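Local coordinates for protein fatty acid amide hydrolase (Candida albicans, PDB 6KVR) that is an amidase signature family enzyme that probably hydrolyses monocarboxylic acid amides to the carboxylate and ammonium, at residues V185-L193 with W309-P319. Sequence-based numbering, arbitrary orientation.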
loop_
_atom_site.group_PDB
_atom_site.type_symbol
_atom_site.label_atom_id
_atom_site.label_comp_id
_atom_site.label_asym_id
_atom_site.label_seq_id
_atom_site.Cartn_x
_atom_site.Cartn_y
_atom_site.Cartn_z
ATOM N N VAL A 185 18.477 -0.876 -0.348
ATOM C CA VAL A 185 17.968 -1.261 -1.664
ATOM C C VAL A 185 18.212 -0.149 -2.681
ATOM O O VAL A 185 18.692 -0.397 -3.793
ATOM C CB VAL A 185 16.480 -1.639 -1.594
ATOM C CG1 VAL A 185 15.954 -1.890 -2.982
ATOM C CG2 VAL A 185 16.287 -2.893 -0.734
ATOM N N THR A 186 17.887 1.090 -2.321
ATOM C CA THR A 186 17.980 2.161 -3.304
ATOM C C THR A 186 19.433 2.411 -3.712
ATOM O O THR A 186 19.735 2.569 -4.901
ATOM C CB THR A 186 17.309 3.425 -2.757
ATOM O OG1 THR A 186 15.896 3.291 -2.915
ATOM C CG2 THR A 186 17.773 4.685 -3.522
ATOM N N THR A 187 20.356 2.408 -2.754
ATOM C CA THR A 187 21.749 2.645 -3.108
ATOM C C THR A 187 22.303 1.525 -3.987
ATOM O O THR A 187 23.046 1.792 -4.943
ATOM C CB THR A 187 22.590 2.817 -1.844
ATOM O OG1 THR A 187 22.182 4.011 -1.174
ATOM C CG2 THR A 187 24.064 2.917 -2.189
ATOM N N SER A 188 21.967 0.266 -3.697
ATOM C CA SER A 188 22.549 -0.778 -4.529
ATOM C C SER A 188 21.913 -0.806 -5.904
ATOM O O SER A 188 22.566 -1.211 -6.864
ATOM C CB SER A 188 22.476 -2.152 -3.853
ATOM O OG SER A 188 21.177 -2.640 -3.779
ATOM N N ILE A 189 20.686 -0.320 -6.048
ATOM C CA ILE A 189 20.162 -0.157 -7.397
ATOM C C ILE A 189 20.930 0.933 -8.141
ATOM O O ILE A 189 21.241 0.784 -9.328
ATOM C CB ILE A 189 18.655 0.135 -7.354
ATOM C CG1 ILE A 189 17.873 -1.141 -7.024
ATOM C CG2 ILE A 189 18.174 0.751 -8.691
ATOM C CD1 ILE A 189 16.400 -0.878 -6.813
ATOM N N LEU A 190 21.262 2.037 -7.461
ATOM C CA LEU A 190 21.940 3.135 -8.150
ATOM C C LEU A 190 23.316 2.708 -8.640
ATOM O O LEU A 190 23.706 3.029 -9.771
ATOM C CB LEU A 190 22.042 4.361 -7.240
ATOM C CG LEU A 190 20.699 5.061 -6.994
ATOM C CD1 LEU A 190 20.878 6.268 -6.088
ATOM C CD2 LEU A 190 20.054 5.468 -8.328
ATOM N N GLU A 191 24.052 1.958 -7.811
ATOM C CA GLU A 191 25.356 1.438 -8.211
ATOM C C GLU A 191 25.241 0.508 -9.414
ATOM O O GLU A 191 26.001 0.632 -10.379
ATOM C CB GLU A 191 26.013 0.710 -7.041
ATOM C CG GLU A 191 27.413 0.232 -7.337
ATOM C CD GLU A 191 27.981 -0.632 -6.220
ATOM O OE1 GLU A 191 29.228 -0.779 -6.155
ATOM O OE2 GLU A 191 27.199 -1.186 -5.423
ATOM N N LYS A 192 24.305 -0.446 -9.374
ATOM C CA LYS A 192 24.136 -1.344 -10.519
ATOM C C LYS A 192 23.826 -0.572 -11.802
ATOM O O LYS A 192 24.273 -0.956 -12.886
ATOM C CB LYS A 192 23.040 -2.377 -10.231
ATOM C CG LYS A 192 23.381 -3.326 -9.070
ATOM C CD LYS A 192 22.288 -4.367 -8.808
ATOM C CE LYS A 192 22.635 -5.243 -7.599
ATOM N NZ LYS A 192 21.460 -6.051 -7.120
ATOM N N LEU A 193 23.082 0.530 -11.701
ATOM C CA LEU A 193 22.809 1.373 -12.857
ATOM C C LEU A 193 24.025 2.198 -13.298
ATOM O O LEU A 193 23.976 2.832 -14.365
ATOM C CB LEU A 193 21.631 2.300 -12.549
ATOM C CG LEU A 193 20.269 1.617 -12.336
ATOM C CD1 LEU A 193 19.246 2.600 -11.773
ATOM C CD2 LEU A 193 19.753 1.024 -13.639
ATOM N N TRP A 309 16.002 9.741 -13.396
ATOM C CA TRP A 309 16.246 8.926 -12.213
ATOM C C TRP A 309 15.071 7.986 -11.946
ATOM O O TRP A 309 15.256 6.780 -11.781
ATOM C CB TRP A 309 16.512 9.855 -11.025
ATOM C CG TRP A 309 17.079 9.217 -9.815
ATOM C CD1 TRP A 309 18.387 9.147 -9.467
ATOM C CD2 TRP A 309 16.348 8.577 -8.763
ATOM N NE1 TRP A 309 18.530 8.490 -8.270
ATOM C CE2 TRP A 309 17.292 8.129 -7.814
ATOM C CE3 TRP A 309 14.992 8.317 -8.544
ATOM C CZ2 TRP A 309 16.927 7.447 -6.654
ATOM C CZ3 TRP A 309 14.625 7.644 -7.384
ATOM C CH2 TRP A 309 15.593 7.222 -6.450
HETATM N N MSE A 310 13.851 8.510 -11.945
HETATM C CA MSE A 310 12.674 7.679 -11.766
HETATM C C MSE A 310 12.611 6.572 -12.816
HETATM O O MSE A 310 12.451 5.392 -12.478
HETATM C CB MSE A 310 11.403 8.535 -11.823
HETATM C CG MSE A 310 11.349 9.628 -10.756
HETATM SE SE MSE A 310 11.201 8.870 -8.940
HETATM C CE MSE A 310 9.270 8.384 -8.994
ATOM N N LYS A 311 12.741 6.959 -14.089
ATOM C CA LYS A 311 12.621 5.998 -15.182
ATOM C C LYS A 311 13.658 4.895 -15.060
ATOM O O LYS A 311 13.329 3.710 -15.185
ATOM C CB LYS A 311 12.756 6.699 -16.536
ATOM C CG LYS A 311 12.583 5.768 -17.749
ATOM C CD LYS A 311 12.795 6.555 -19.034
ATOM C CE LYS A 311 14.270 6.896 -19.223
ATOM N NZ LYS A 311 14.499 8.329 -19.632
ATOM N N ALA A 312 14.920 5.266 -14.805
ATOM C CA ALA A 312 15.973 4.260 -14.678
ATOM C C ALA A 312 15.757 3.387 -13.443
ATOM O O ALA A 312 15.847 2.153 -13.516
ATOM C CB ALA A 312 17.343 4.937 -14.626
ATOM N N TYR A 313 15.481 4.018 -12.296
ATOM C CA TYR A 313 15.322 3.281 -11.047
ATOM C C TYR A 313 14.250 2.211 -11.184
ATOM O O TYR A 313 14.485 1.043 -10.871
ATOM C CB TYR A 313 14.974 4.245 -9.906
ATOM C CG TYR A 313 14.877 3.604 -8.523
ATOM C CD1 TYR A 313 13.728 2.915 -8.122
ATOM C CD2 TYR A 313 15.934 3.694 -7.619
ATOM C CE1 TYR A 313 13.635 2.347 -6.869
ATOM C CE2 TYR A 313 15.853 3.122 -6.370
ATOM C CZ TYR A 313 14.699 2.448 -5.997
ATOM O OH TYR A 313 14.616 1.884 -4.742
ATOM N N ILE A 314 13.069 2.592 -11.672
ATOM C CA ILE A 314 11.930 1.687 -11.678
ATOM C C ILE A 314 12.037 0.678 -12.818
ATOM O O ILE A 314 11.978 -0.537 -12.592
ATOM C CB ILE A 314 10.625 2.497 -11.754
ATOM C CG1 ILE A 314 10.391 3.257 -10.446
ATOM C CG2 ILE A 314 9.439 1.595 -12.147
ATOM C CD1 ILE A 314 9.377 4.387 -10.564
ATOM N N ASN A 315 12.198 1.159 -14.058
ATOM C CA ASN A 315 12.100 0.266 -15.209
ATOM C C ASN A 315 13.343 -0.601 -15.373
ATOM O O ASN A 315 13.244 -1.723 -15.874
ATOM C CB ASN A 315 11.819 1.073 -16.487
ATOM C CG ASN A 315 10.401 1.623 -16.529
ATOM O OD1 ASN A 315 9.538 1.235 -15.729
ATOM N ND2 ASN A 315 10.146 2.528 -17.473
ATOM N N GLU A 316 14.502 -0.132 -14.926
ATOM C CA GLU A 316 15.729 -0.915 -14.996
ATOM C C GLU A 316 16.205 -1.457 -13.655
ATOM O O GLU A 316 16.792 -2.540 -13.613
ATOM C CB GLU A 316 16.851 -0.073 -15.609
ATOM C CG GLU A 316 16.483 0.498 -16.966
ATOM C CD GLU A 316 17.622 0.407 -17.968
ATOM O OE1 GLU A 316 18.210 -0.698 -18.100
ATOM O OE2 GLU A 316 17.926 1.434 -18.619
ATOM N N GLY A 317 16.000 -0.728 -12.557
ATOM C CA GLY A 317 16.396 -1.248 -11.260
ATOM C C GLY A 317 15.452 -2.304 -10.712
ATOM O O GLY A 317 15.877 -3.152 -9.921
ATOM N N LYS A 318 14.180 -2.267 -11.109
ATOM C CA LYS A 318 13.183 -3.254 -10.722
ATOM C C LYS A 318 13.172 -3.511 -9.204
ATOM O O LYS A 318 13.465 -4.622 -8.765
ATOM C CB LYS A 318 13.405 -4.562 -11.470
ATOM C CG LYS A 318 13.280 -4.484 -13.003
ATOM C CD LYS A 318 13.879 -5.752 -13.644
ATOM C CE LYS A 318 13.860 -5.711 -15.161
ATOM N NZ LYS A 318 12.491 -5.871 -15.732
ATOM N N PRO A 319 12.854 -2.493 -8.393
ATOM C CA PRO A 319 13.016 -2.649 -6.937
ATOM C C PRO A 319 12.156 -3.756 -6.330
ATOM O O PRO A 319 12.548 -4.335 -5.304
ATOM C CB PRO A 319 12.605 -1.275 -6.395
ATOM C CG PRO A 319 11.711 -0.722 -7.430
ATOM C CD PRO A 319 12.240 -1.203 -8.737
#
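I189 lays its CD1 methyl over one face of the Y313 ring, a CH-pi contact with CD1 4.2 Å from the ring centroid and 27° off its normal. The same methyl also reaches P319, CD1 to CB 3.8 Å, so the tip of I189 fills the corner where the tyrosine ring meets the proline. Its other branch, CG2, settles on the backbone of G317, 3.7 Å from the CA; with no side chain there, the CA atoms of I189 and G317 come within 5.5 Å.

Y313 has its CG anti to the backbone N (chi1 -176°), which swings the ring across to helix 185-192 and its hydroxyl to T186. There Y313 OH donates to T186 OG1 across 2.6 Å, with the threonine oxygen at the ring edge, near its plane. Both oxygens also bond the backbone of S278, OH with its N and OG1 with its O, so a neighbouring loop closes the polar corner.

Farther along, L190 sets CD2 3.4 Å from W309 NE1, approaching the indole obliquely, while T186 CG2 lies at the indole's edge. L193 forks over the turn of the second helix: CD1 against the A312 carbonyl and CB, CD2 against E316 CB at 3.7 Å. In that wider pi-type turn A312 O accepts from the N atoms of both E316 and G317.

The two helices pack nearly perpendicular, at 94°, and strand 248-253 of the central sheet touches T186, L190 and W309. The T186 side chain lies about 9 Å from that of K158, a predicted charge-relay residue, so this is packing near the presumed active site. Chemically the joint is mostly apolar, with one short hydroxyl pair whose oxygens are satisfied; W309 NE1, by contrast, is buried against leucine methyls without a modelled acceptor, which probably carries some desolvation cost.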